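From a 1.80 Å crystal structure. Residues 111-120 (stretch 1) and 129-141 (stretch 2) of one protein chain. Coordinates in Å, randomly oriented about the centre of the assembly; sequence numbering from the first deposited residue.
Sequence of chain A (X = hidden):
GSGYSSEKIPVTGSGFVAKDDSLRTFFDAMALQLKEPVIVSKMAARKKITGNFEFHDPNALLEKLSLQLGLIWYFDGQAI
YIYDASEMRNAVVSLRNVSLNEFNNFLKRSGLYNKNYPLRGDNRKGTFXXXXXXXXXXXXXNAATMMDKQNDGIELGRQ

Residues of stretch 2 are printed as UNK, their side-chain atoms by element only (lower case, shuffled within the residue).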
# COMPACT_ATOMS: atom_id res chain seq x y z
N GLY A 111 9.83 -4.28 7.92
CA GLY A 111 8.81 -3.26 8.10
C GLY A 111 8.28 -2.70 6.79
O GLY A 111 7.69 -1.62 6.78
N LEU A 112 8.42 -3.45 5.71
CA LEU A 112 7.82 -3.01 4.46
C LEU A 112 6.49 -3.67 4.21
O LEU A 112 5.74 -3.27 3.32
CB LEU A 112 8.75 -3.26 3.28
CG LEU A 112 10.18 -2.80 3.49
CD1 LEU A 112 11.08 -3.84 2.86
CD2 LEU A 112 10.40 -1.44 2.86
N TYR A 113 6.26 -4.77 4.91
CA TYR A 113 5.06 -5.56 4.74
C TYR A 113 3.84 -4.77 5.21
O TYR A 113 3.95 -3.88 6.06
CB TYR A 113 5.19 -6.86 5.54
CG TYR A 113 3.98 -7.74 5.47
CD1 TYR A 113 3.77 -8.56 4.39
CD2 TYR A 113 3.07 -7.77 6.52
CE1 TYR A 113 2.69 -9.41 4.35
CE2 TYR A 113 1.98 -8.60 6.48
CZ TYR A 113 1.79 -9.41 5.39
OH TYR A 113 0.68 -10.23 5.34
N ASN A 114 2.75 -4.91 4.46
CA ASN A 114 1.49 -4.29 4.84
C ASN A 114 0.44 -5.37 4.94
O ASN A 114 0.14 -6.02 3.96
CB ASN A 114 1.06 -3.31 3.76
CG ASN A 114 -0.16 -2.52 4.16
OD1 ASN A 114 -1.20 -3.10 4.49
ND2 ASN A 114 -0.04 -1.21 4.15
N LYS A 115 -0.16 -5.50 6.12
CA LYS A 115 -1.09 -6.59 6.36
C LYS A 115 -2.35 -6.56 5.48
O LYS A 115 -3.00 -7.55 5.31
CB LYS A 115 -1.50 -6.66 7.82
CG LYS A 115 -2.27 -5.50 8.29
CD LYS A 115 -3.04 -5.83 9.52
CE LYS A 115 -3.29 -4.60 10.35
NZ LYS A 115 -4.65 -4.08 10.26
N ASN A 116 -2.65 -5.40 4.95
CA ASN A 116 -3.83 -5.23 4.11
C ASN A 116 -3.63 -5.85 2.73
O ASN A 116 -4.60 -6.13 2.03
CB ASN A 116 -4.17 -3.75 3.99
CG ASN A 116 -4.51 -3.12 5.32
OD1 ASN A 116 -5.44 -3.56 6.00
ND2 ASN A 116 -3.69 -2.18 5.76
N TYR A 117 -2.38 -6.09 2.37
CA TYR A 117 -2.05 -6.61 1.05
C TYR A 117 -1.12 -7.81 1.15
O TYR A 117 0.06 -7.73 0.81
CB TYR A 117 -1.42 -5.53 0.18
CG TYR A 117 -2.15 -4.21 0.25
CD1 TYR A 117 -3.44 -4.08 -0.26
CD2 TYR A 117 -1.58 -3.11 0.85
CE1 TYR A 117 -4.13 -2.89 -0.14
CE2 TYR A 117 -2.27 -1.93 0.99
CZ TYR A 117 -3.55 -1.83 0.52
OH TYR A 117 -4.22 -0.64 0.68
N PRO A 118 -1.64 -8.93 1.68
CA PRO A 118 -0.83 -10.07 2.04
C PRO A 118 -0.38 -10.87 0.83
O PRO A 118 -0.96 -10.77 -0.24
CB PRO A 118 -1.78 -10.91 2.90
CG PRO A 118 -3.12 -10.60 2.36
CD PRO A 118 -3.07 -9.14 2.00
N LEU A 119 0.71 -11.61 1.01
CA LEU A 119 1.18 -12.53 -0.00
C LEU A 119 0.32 -13.78 0.04
O LEU A 119 0.01 -14.29 1.12
CB LEU A 119 2.63 -12.92 0.30
CG LEU A 119 3.70 -11.99 -0.25
CD1 LEU A 119 3.33 -10.54 -0.04
CD2 LEU A 119 5.04 -12.30 0.37
N ARG A 120 -0.12 -14.23 -1.12
CA ARG A 120 -1.02 -15.37 -1.19
C ARG A 120 -0.37 -16.48 -1.99
O ARG A 120 -0.22 -16.37 -3.21
CB ARG A 120 -2.34 -14.97 -1.85
CG ARG A 120 -3.19 -14.07 -0.98
CD ARG A 120 -3.67 -12.86 -1.75
NE ARG A 120 -4.29 -13.23 -3.01
CZ ARG A 120 -4.27 -12.47 -4.09
NH1 ARG A 120 -3.66 -11.30 -4.05
NH2 ARG A 120 -4.89 -12.87 -5.19
N UNK A 129 0.81 -14.78 -5.22
CA UNK A 129 0.14 -13.57 -5.72
C UNK A 129 0.17 -12.47 -4.68
O UNK A 129 0.26 -12.72 -3.49
c UNK A 129 -2.05 -16.17 -6.56
c UNK A 129 -2.26 -17.23 -7.41
o UNK A 129 -1.89 -18.25 -9.54
c UNK A 129 -1.21 -14.88 -8.37
c UNK A 129 -1.85 -17.13 -8.73
c UNK A 129 -1.51 -14.99 -7.02
c UNK A 129 -1.32 -13.84 -6.09
c UNK A 129 -1.35 -15.95 -9.22
N UNK A 130 0.15 -11.25 -5.18
CA UNK A 130 0.04 -10.10 -4.31
C UNK A 130 -0.68 -9.01 -5.08
O UNK A 130 -0.55 -8.90 -6.30
c UNK A 130 1.41 -9.61 -3.85
c UNK A 130 1.26 -8.43 -2.89
c UNK A 130 2.28 -9.23 -5.04
N UNK A 131 -1.61 -8.36 -4.38
CA UNK A 131 -2.43 -7.33 -4.99
C UNK A 131 -2.52 -6.15 -4.04
O UNK A 131 -2.80 -6.31 -2.85
c UNK A 131 -3.83 -7.88 -5.28
o UNK A 131 -3.79 -8.96 -6.19
N UNK A 132 -2.15 -4.98 -4.54
CA UNK A 132 -2.14 -3.80 -3.71
C UNK A 132 -1.62 -2.59 -4.45
O UNK A 132 -1.52 -2.60 -5.67
N UNK A 133 -1.26 -1.56 -3.69
CA UNK A 133 -0.79 -0.33 -4.30
C UNK A 133 0.44 -0.58 -5.15
O UNK A 133 1.33 -1.33 -4.75
c UNK A 133 -1.17 -0.01 -1.96
c UNK A 133 -1.49 -1.44 -2.25
c UNK A 133 -0.42 0.54 -3.11
N UNK A 134 0.54 0.10 -6.29
CA UNK A 134 1.65 -0.12 -7.18
C UNK A 134 3.01 0.03 -6.51
O UNK A 134 3.88 -0.83 -6.65
c UNK A 134 -0.56 0.82 -6.95
c UNK A 134 1.45 0.95 -8.24
c UNK A 134 -0.02 1.09 -8.32
N UNK A 135 3.18 1.06 -5.70
CA UNK A 135 4.46 1.25 -5.05
C UNK A 135 4.81 0.07 -4.14
O UNK A 135 5.98 -0.32 -4.02
c UNK A 135 5.86 2.77 -3.67
c UNK A 135 4.47 2.53 -4.23
c UNK A 135 3.45 2.42 -3.12
N UNK A 136 3.80 -0.54 -3.53
CA UNK A 136 4.01 -1.71 -2.67
C UNK A 136 4.37 -2.96 -3.48
O UNK A 136 5.33 -3.66 -3.17
c UNK A 136 3.66 -3.23 0.13
c UNK A 136 2.88 -5.40 0.68
c UNK A 136 2.83 -3.19 -0.97
o UNK A 136 2.82 -6.47 1.53
c UNK A 136 2.75 -1.98 -1.85
c UNK A 136 1.99 -5.35 -0.37
c UNK A 136 3.72 -4.34 0.93
c UNK A 136 1.97 -4.25 -1.18
N UNK A 137 3.57 -3.23 -4.49
CA UNK A 137 3.75 -4.43 -5.29
C UNK A 137 5.10 -4.41 -5.99
O UNK A 137 5.81 -5.41 -6.02
c UNK A 137 1.30 -4.79 -5.63
c UNK A 137 2.93 -5.70 -7.28
c UNK A 137 2.63 -4.56 -6.33
N UNK A 138 5.52 -3.23 -6.42
CA UNK A 138 6.81 -3.09 -7.07
C UNK A 138 7.93 -3.48 -6.11
O UNK A 138 8.88 -4.16 -6.49
c UNK A 138 7.02 -1.65 -7.52
c UNK A 138 6.19 -1.29 -8.73
o UNK A 138 6.21 -0.11 -9.13
o UNK A 138 5.59 -2.20 -9.34
N UNK A 139 7.81 -3.05 -4.87
CA UNK A 139 8.73 -3.45 -3.83
C UNK A 139 8.71 -4.96 -3.64
O UNK A 139 9.76 -5.59 -3.54
c UNK A 139 7.30 -3.95 0.07
c UNK A 139 9.36 -2.96 -1.41
c UNK A 139 8.37 -2.75 -2.53
s UNK A 139 8.97 -4.38 -0.39
N UNK A 140 7.52 -5.56 -3.62
CA UNK A 140 7.45 -6.98 -3.31
C UNK A 140 8.10 -7.79 -4.43
O UNK A 140 8.87 -8.71 -4.18
c UNK A 140 6.01 -7.46 -3.12
c UNK A 140 5.43 -6.88 -1.84
c UNK A 140 5.99 -8.97 -3.07
N UNK A 141 7.83 -7.39 -5.65
CA UNK A 141 8.42 -8.03 -6.81
C UNK A 141 9.93 -7.88 -6.82
O UNK A 141 10.65 -8.85 -7.06
c UNK A 141 6.38 -7.78 -8.21
c UNK A 141 7.85 -7.41 -8.08
c UNK A 141 8.63 -7.87 -9.29
O HOH W 1 -2.47 -9.53 -1.97
O HOH W 2 -5.03 -11.50 -7.59

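Position 129 carries eight side-chain atoms, one carbon followed by a six-carbon ring bearing an oxygen, which makes it Tyr-129. Its backbone pairs in antiparallel fashion with Arg-120: Tyr-129 N donates to Arg-120 O at 2.8 Å, and Arg-120 N donates to Tyr-129 O, also at 2.8 Å. The side chains of the pair lie on the same face of the sheet, where the guanidinium covers Tyr-129 CB with one of its faces, Arg-120 NH2 approaching CB to 3.8 Å.

Position 130 has three carbons, one carrying the other two: Val-130. Its CG2 lies 4.1 Å from Leu-119 CD1. At position 131 one carbon bears one oxygen, and Arg-120 NH1 donates a hydrogen bond to that oxygen over 3.2 Å; two side-chain atoms of this kind identify Ser-131, with OG near the plane of the guanidinium.

Position 132 has no side-chain atoms and is Gly-132. Its CA packs 3.7 Å from Tyr-117 CD1, and an ideal CB would lie only 2.8 Å from Tyr-117 CG, so the bare backbone leaves room for the tyrosine ring. At position 133 three carbons close a ring onto the backbone nitrogen: Pro-133, at the N-cap position of the following helix. Its CD sits 3.3 Å from the centroid of the Tyr-117 ring, a CH-pi contact over the face.

Position 134 has the same closed ring and is Pro-134; position 135, with three branched carbons, is Val-135. Neither touches stretch 1.

Position 136 again shows one carbon and an oxygen-bearing six-carbon ring, Tyr-136. Its OH donates to Tyr-117 O at 3.1 Å and accepts a weak hydrogen bond from Asn-114 N at 3.3 Å, while Asn-114 CB lies over one ring face.

Positions 137 and 138 make no contact: three branched carbons give Val-137, and two carbons, the second carrying two oxygens, give Asp-138. Position 139 is an unbranched chain of two carbons, sulfur and carbon, Met-139, whose CE meets Leu-112 CB at 3.6 Å. Position 140 has three branched carbons, Val-140, with CG1 4.3 Å from Leu-119 CD1. The same pattern at position 141, without contact, gives Val-141.

The contact thus joins a short antiparallel pairing to a helix-borne anchor. Tyr-136 OH ties together two backbone sites of the Asn-114 to Tyr-117 turn, and Tyr-117 packs against Gly-132, Pro-133 and Tyr-136. Beside the strand, water 1 bridges Pro-118 O, Arg-120 NH1 and Ser-131 N, adding a solvent-mediated link between the backbones.

Stretch 2, residues 129-141: YVSGPPVYVDMVV
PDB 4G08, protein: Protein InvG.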